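Local coordinates for protein hemoglobin component VII (Tokunagayusurika akamusi, PDB 1X46) that binds heme and, as a member of the globin family, probably carries or stores oxygen in the midge larva, at residues 9-12 with 13-16; 18-21 with 22-25; 49-52 with 53-56. All coordinates share one frame; numbering follows the deposited sequence.

Interaction 1 of 3, residues 9-12 with 13-16; sequences AGDI and ALVK
Ala13 N donates to Ala9 O over 3.0 Å, and the same i to i+4 spacing joins Leu14 to Gly10, Val15 to Asp11 and Lys16 to Ile12, four successive bonds of regular alpha-helix. The last is nearly straight: Lys16 N meets Ile12 O at 2.9 Å with an N-H...O angle of 173°. Among the side chains, Ile12 and Lys16 lie alongside each other, pointing the same way. With CG1 beside the backbone N (chi1 -66°), the CG2 branch of Ile12 is directed to CE of Lys16, 3.7 Å away. Lysine suits this place because its extended methylenes can run past an isoleucine while its ammonium travels on to a polar partner, here the carbonyl of Met79. Asp11 slants across Leu14, Asp11 OD1 lying 3.8 Å from Leu14 CD1, a plain van der Waals touch; OD2 looks instead to a long, weak ion pair with Lys133. Leu14 also lays CG 3.4 Å from Gly10 O. Buried Val15 packs its short branched side chain on Ala134 and Trp135 of helix 129-146 and on Ile76 of helix 59-78. The arrangement is that of an amphipathic surface helix, the first of the globin fold, with one flank set against the helices beneath.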
loop_
_atom_site.group_PDB
_atom_site.type_symbol
_atom_site.label_atom_id
_atom_site.label_comp_id
_atom_site.label_asym_id
_atom_site.label_seq_id
_atom_site.Cartn_x
_atom_site.Cartn_y
_atom_site.Cartn_z
ATOM N N ALA A 9 -9.063 10.747 14.195
ATOM C CA ALA A 9 -9.590 9.416 14.511
ATOM C C ALA A 9 -10.636 8.883 13.525
ATOM O O ALA A 9 -10.676 7.685 13.229
ATOM C CB ALA A 9 -10.151 9.398 15.957
ATOM N N GLY A 10 -11.491 9.777 13.039
ATOM C CA GLY A 10 -12.492 9.419 12.059
ATOM C C GLY A 10 -11.877 8.996 10.735
ATOM O O GLY A 10 -12.398 8.068 10.114
ATOM N N ASP A 11 -10.818 9.693 10.325
ATOM C CA ASP A 11 -10.061 9.334 9.122
ATOM C C ASP A 11 -9.367 7.985 9.266
ATOM O O ASP A 11 -9.358 7.191 8.324
ATOM C CB ASP A 11 -9.056 10.409 8.804
ATOM C CG ASP A 11 -9.687 11.609 8.168
ATOM O OD1 ASP A 11 -10.886 11.534 7.826
ATOM O OD2 ASP A 11 -9.041 12.665 7.960
ATOM N N ILE A 12 -8.816 7.700 10.446
ATOM C CA ILE A 12 -8.291 6.360 10.720
ATOM C C ILE A 12 -9.388 5.306 10.551
ATOM O O ILE A 12 -9.183 4.261 9.921
ATOM C CB ILE A 12 -7.657 6.302 12.147
ATOM C CG1 ILE A 12 -6.421 7.213 12.199
ATOM C CG2 ILE A 12 -7.329 4.847 12.545
ATOM C CD1 ILE A 12 -5.860 7.455 13.604
ATOM N N ALA A 13 -10.583 5.586 11.072
ATOM C CA ALA A 13 -11.670 4.634 10.908
ATOM C C ALA A 13 -12.049 4.441 9.448
ATOM O O ALA A 13 -12.373 3.322 9.030
ATOM C CB ALA A 13 -12.907 5.048 11.757
ATOM N N LEU A 14 -11.974 5.518 8.666
ATOM C CA LEU A 14 -12.355 5.430 7.244
ATOM C C LEU A 14 -11.376 4.546 6.481
ATOM O O LEU A 14 -11.792 3.740 5.634
ATOM C CB LEU A 14 -12.401 6.800 6.585
ATOM C CG LEU A 14 -13.570 7.729 6.936
ATOM C CD1 LEU A 14 -13.351 9.096 6.284
ATOM C CD2 LEU A 14 -14.893 7.138 6.514
ATOM N N VAL A 15 -10.085 4.705 6.794
ATOM C CA VAL A 15 -9.067 3.812 6.241
ATOM C C VAL A 15 -9.277 2.369 6.701
ATOM O O VAL A 15 -9.304 1.475 5.881
ATOM C CB VAL A 15 -7.655 4.300 6.600
ATOM C CG1 VAL A 15 -6.590 3.261 6.242
ATOM C CG2 VAL A 15 -7.368 5.679 5.939
ATOM N N LYS A 16 -9.431 2.129 8.008
ATOM C CA LYS A 16 -9.617 0.743 8.459
ATOM C C LYS A 16 -10.860 0.081 7.828
ATOM O O LYS A 16 -10.788 -1.074 7.380
ATOM C CB LYS A 16 -9.729 0.666 9.986
ATOM C CG LYS A 16 -8.465 0.984 10.733
ATOM C CD LYS A 16 -8.649 0.904 12.252
ATOM C CE LYS A 16 -7.297 1.161 12.927
ATOM N NZ LYS A 16 -7.391 1.227 14.419
#

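Interaction 2 of 3, residues 18-21 with 22-25; sequences SWAQ and IHDK
His23 turns the edge of its imidazole toward the indole face of Trp19 in a T-shaped pair, the ring centroids 5.1 Å apart and the planes at 87°. Over that indole face also sits the CB of His23, 3.6 Å from the centroid of the five-membered ring, a CH-pi contact. The imidazole in turn has the CA of Ala20 above the centre of one face, at 3.8 Å from the ring centroid, while NE1 of Trp19 lies in plane at its edge. These rings mark the point where the first globin helix, 9-20, gives way to a type I beta turn, Ile22 to Lys25, ahead of helix 26-36. The imidazole folds back because chi1 of His23, 67°, sets CG between the backbone N and carbonyl carbon. Tryptophan suits the spot: it is buried, yet its NE1 finds Asn73 OD1. The Ile22 side chain crosses that of Trp19 at about a right angle, Ile22 CG1 3.7 Å from Trp19 CE3, and carries its apolar branches onto Leu116, Phe119 and Leu120 of helix 106-123. Trp19 O receives Ile22 N at 2.9 Å, from above the carbonyl plane, and a weak, bent bond from His23 N. A water bridges Ala20 O and Asp24 OD1. Lys25, its chain bent at chi4, brings NZ to Gln21 O at 2.9 Å, nearly along the C=O axis.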
loop_
_atom_site.group_PDB
_atom_site.type_symbol
_atom_site.label_atom_id
_atom_site.label_comp_id
_atom_site.label_asym_id
_atom_site.label_seq_id
_atom_site.Cartn_x
_atom_site.Cartn_y
_atom_site.Cartn_z
ATOM N N SER A 18 -12.628 0.944 4.977
ATOM C CA SER A 18 -12.540 0.765 3.545
ATOM C C SER A 18 -11.493 -0.302 3.176
ATOM O O SER A 18 -11.685 -1.087 2.250
ATOM C CB SER A 18 -12.293 2.119 2.832
ATOM O OG SER A 18 -11.080 2.722 3.234
ATOM N N TRP A 19 -10.408 -0.356 3.950
ATOM C CA TRP A 19 -9.441 -1.434 3.803
ATOM C C TRP A 19 -10.066 -2.811 4.003
ATOM O O TRP A 19 -9.775 -3.753 3.266
ATOM C CB TRP A 19 -8.261 -1.216 4.754
ATOM C CG TRP A 19 -7.257 -2.332 4.687
ATOM C CD1 TRP A 19 -6.917 -3.194 5.708
ATOM C CD2 TRP A 19 -6.443 -2.698 3.562
ATOM N NE1 TRP A 19 -5.945 -4.065 5.270
ATOM C CE2 TRP A 19 -5.635 -3.782 3.963
ATOM C CE3 TRP A 19 -6.307 -2.208 2.255
ATOM C CZ2 TRP A 19 -4.719 -4.409 3.082
ATOM C CZ3 TRP A 19 -5.393 -2.821 1.390
ATOM C CH2 TRP A 19 -4.622 -3.916 1.808
ATOM N N ALA A 20 -10.894 -2.911 5.040
ATOM C CA ALA A 20 -11.559 -4.178 5.330
ATOM C C ALA A 20 -12.420 -4.677 4.156
ATOM O O ALA A 20 -12.676 -5.884 4.032
ATOM C CB ALA A 20 -12.402 -4.048 6.611
ATOM N N GLN A 21 -12.839 -3.749 3.289
ATOM C CA GLN A 21 -13.650 -4.097 2.121
ATOM C C GLN A 21 -12.814 -4.703 0.981
ATOM O O GLN A 21 -13.370 -5.341 0.083
ATOM C CB GLN A 21 -14.386 -2.855 1.603
ATOM C CG GLN A 21 -15.490 -2.338 2.508
ATOM C CD GLN A 21 -16.449 -1.423 1.764
ATOM O OE1 GLN A 21 -17.124 -1.865 0.815
ATOM N NE2 GLN A 21 -16.502 -0.158 2.169
ATOM N N ILE A 22 -11.494 -4.493 0.995
ATOM C CA ILE A 22 -10.636 -4.978 -0.085
ATOM C C ILE A 22 -9.501 -5.879 0.364
ATOM O O ILE A 22 -8.799 -6.443 -0.478
ATOM C CB ILE A 22 -10.089 -3.784 -0.923
ATOM C CG1 ILE A 22 -9.118 -2.924 -0.092
ATOM C CG2 ILE A 22 -11.261 -2.943 -1.474
ATOM C CD1 ILE A 22 -8.249 -2.039 -0.985
ATOM N N HIS A 23 -9.316 -6.054 1.673
ATOM C CA HIS A 23 -8.119 -6.780 2.094
ATOM C C HIS A 23 -8.084 -8.271 1.795
ATOM O O HIS A 23 -7.010 -8.893 1.858
ATOM C CB HIS A 23 -7.718 -6.446 3.533
ATOM C CG HIS A 23 -8.675 -6.903 4.586
ATOM N ND1 HIS A 23 -9.743 -7.737 4.341
ATOM C CD2 HIS A 23 -8.700 -6.644 5.916
ATOM C CE1 HIS A 23 -10.389 -7.964 5.470
ATOM N NE2 HIS A 23 -9.772 -7.323 6.444
ATOM N N ASP A 24 -9.236 -8.835 1.421
ATOM C CA ASP A 24 -9.280 -10.199 0.989
ATOM C C ASP A 24 -9.272 -10.284 -0.538
ATOM O O ASP A 24 -9.534 -11.342 -1.120
ATOM C CB ASP A 24 -10.499 -10.885 1.596
ATOM C CG ASP A 24 -11.798 -10.345 1.058
ATOM O OD1 ASP A 24 -11.891 -9.133 0.740
ATOM O OD2 ASP A 24 -12.795 -11.080 0.920
ATOM N N LYS A 25 -8.869 -9.189 -1.185
ATOM C CA LYS A 25 -8.728 -9.132 -2.635
ATOM C C LYS A 25 -7.256 -8.929 -3.010
ATOM O O LYS A 25 -6.955 -8.167 -3.921
ATOM C CB LYS A 25 -9.587 -8.008 -3.227
ATOM C CG LYS A 25 -11.104 -8.202 -2.985
ATOM C CD LYS A 25 -11.907 -7.013 -3.507
ATOM C CE LYS A 25 -13.416 -7.243 -3.379
ATOM N NZ LYS A 25 -13.877 -7.365 -1.954
HETATM O O HOH W 1 -13.829 -7.902 2.306
#

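Interaction 3 of 3, residues 49-52 with 53-56; sequences GKDL and ESLK
Asp51 OD1 accepts a weak bond from Glu53 N at 3.0 Å, and the same oxygen comes within 3.3 Å of Glu53 CB. The carboxylate reaches that amide because CG lies anti to the backbone N (chi1 -164°). The main-chain carbonyl of Asp51 takes two more amides: Leu55 N at 3.1 Å, and Ser54 N in a weaker, more bent bond. Asp51 is thus the N-cap of the short helix 52-55, a place where aspartate suits, since its negative charge probably interacts well with the positive end of the helix dipole. Ser54 sets OG 3.6 Å from Asp51 CB. Leu55 crosses Lys50 at about a right angle, Leu55 CD1 lying 3.9 Å from Lys50 CB and CD2 equally far from Lys50 CD, so the aliphatic part of the lysine serves as an apolar partner. Leu55 also packs on Phe61 of helix 59-78 and Gln41 of helix 38-41. With an alanine in place of Leu55, the lysine methylenes would probably lose their apolar mate and a gap would open against Phe61 and Gln41. Leu52 also meets Phe61, and packs on Tyr31 and Phe34 of helix 26-36. Tyr31 also serves two charged side chains: its OH hydrogen-bonds to Glu53 OE2, and its ring receives Lys56 in a cation-pi contact.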
loop_
_atom_site.group_PDB
_atom_site.type_symbol
_atom_site.label_atom_id
_atom_site.label_comp_id
_atom_site.label_asym_id
_atom_site.label_seq_id
_atom_site.Cartn_x
_atom_site.Cartn_y
_atom_site.Cartn_z
ATOM N N GLY A 49 9.071 -9.773 -17.116
ATOM C CA GLY A 49 9.000 -10.407 -18.420
ATOM C C GLY A 49 7.890 -11.415 -18.600
ATOM O O GLY A 49 7.715 -11.946 -19.703
ATOM N N LYS A 50 7.120 -11.680 -17.547
ATOM C CA LYS A 50 6.050 -12.647 -17.648
ATOM C C LYS A 50 4.764 -11.924 -18.032
ATOM O O LYS A 50 4.589 -10.742 -17.744
ATOM C CB LYS A 50 5.868 -13.398 -16.322
ATOM C CG LYS A 50 7.162 -14.072 -15.819
ATOM C CD LYS A 50 6.891 -15.319 -14.973
ATOM C CE LYS A 50 8.199 -15.930 -14.422
ATOM N NZ LYS A 50 9.022 -16.615 -15.447
ATOM N N ASP A 51 3.868 -12.620 -18.706
ATOM C CA ASP A 51 2.605 -12.009 -19.071
ATOM C C ASP A 51 1.671 -11.891 -17.861
ATOM O O ASP A 51 1.446 -12.866 -17.146
ATOM C CB ASP A 51 1.958 -12.846 -20.165
ATOM C CG ASP A 51 0.869 -12.124 -20.869
ATOM O OD1 ASP A 51 -0.263 -12.128 -20.347
ATOM O OD2 ASP A 51 1.041 -11.560 -21.962
ATOM N N LEU A 52 1.145 -10.686 -17.626
ATOM C CA LEU A 52 0.347 -10.491 -16.428
ATOM C C LEU A 52 -0.884 -11.363 -16.413
ATOM O O LEU A 52 -1.295 -11.803 -15.354
ATOM C CB LEU A 52 -0.027 -9.027 -16.257
ATOM C CG LEU A 52 -0.774 -8.662 -14.987
ATOM C CD1 LEU A 52 0.017 -9.012 -13.696
ATOM C CD2 LEU A 52 -1.120 -7.184 -15.089
ATOM N N GLU A 53 -1.467 -11.624 -17.592
ATOM C CA GLU A 53 -2.664 -12.445 -17.664
ATOM C C GLU A 53 -2.386 -13.896 -17.279
ATOM O O GLU A 53 -3.285 -14.590 -16.788
ATOM C CB GLU A 53 -3.306 -12.359 -19.050
ATOM C CG GLU A 53 -3.824 -10.965 -19.443
ATOM C CD GLU A 53 -4.775 -10.356 -18.416
ATOM O OE1 GLU A 53 -5.781 -10.991 -18.044
ATOM O OE2 GLU A 53 -4.466 -9.245 -17.963
ATOM N N SER A 54 -1.140 -14.347 -17.495
ATOM C CA SER A 54 -0.680 -15.691 -17.130
ATOM C C SER A 54 -0.383 -15.789 -15.647
ATOM O O SER A 54 -0.573 -16.832 -15.037
ATOM C CB SER A 54 0.619 -16.025 -17.884
ATOM O OG SER A 54 0.408 -15.996 -19.281
ATOM N N LEU A 55 0.123 -14.707 -15.077
ATOM C CA LEU A 55 0.508 -14.715 -13.657
ATOM C C LEU A 55 -0.663 -14.815 -12.672
ATOM O O LEU A 55 -0.544 -15.440 -11.600
ATOM C CB LEU A 55 1.337 -13.470 -13.339
ATOM C CG LEU A 55 2.770 -13.449 -13.848
ATOM C CD1 LEU A 55 3.329 -12.024 -13.745
ATOM C CD2 LEU A 55 3.666 -14.409 -13.050
ATOM N N LYS A 56 -1.788 -14.174 -12.964
ATOM C CA LYS A 56 -2.940 -14.214 -12.083
ATOM C C LYS A 56 -3.449 -15.685 -11.821
ATOM O O LYS A 56 -3.508 -16.502 -12.726
ATOM C CB LYS A 56 -4.052 -13.287 -12.613
ATOM C CG LYS A 56 -5.045 -12.874 -11.548
ATOM C CD LYS A 56 -5.895 -11.609 -11.827
ATOM C CE LYS A 56 -6.450 -11.524 -13.232
ATOM N NZ LYS A 56 -7.697 -10.688 -13.291
#

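Overall arrangement
The three contacts follow one another along the chain without overlap. Interactions 1 and 2 share helix 9-20, their centres about 14 Å apart: the first lies in its opening turns, the second where it ends and turns toward helix 26-36. Interaction 3 belongs to the short helix 52-55, with its centre about 35 Å from that of interaction 1, on the opposite side of the chain's centre, and about 23 Å from that of interaction 2. Helix 26-36 follows interaction 2 directly and supplies Tyr31 to interaction 3. Helix 59-78 is a common neighbour of all three. None contains the axial His99 or the heme-binding residues Phe44, Ser45 and Arg102; they belong to the helical frame around the heme pocket.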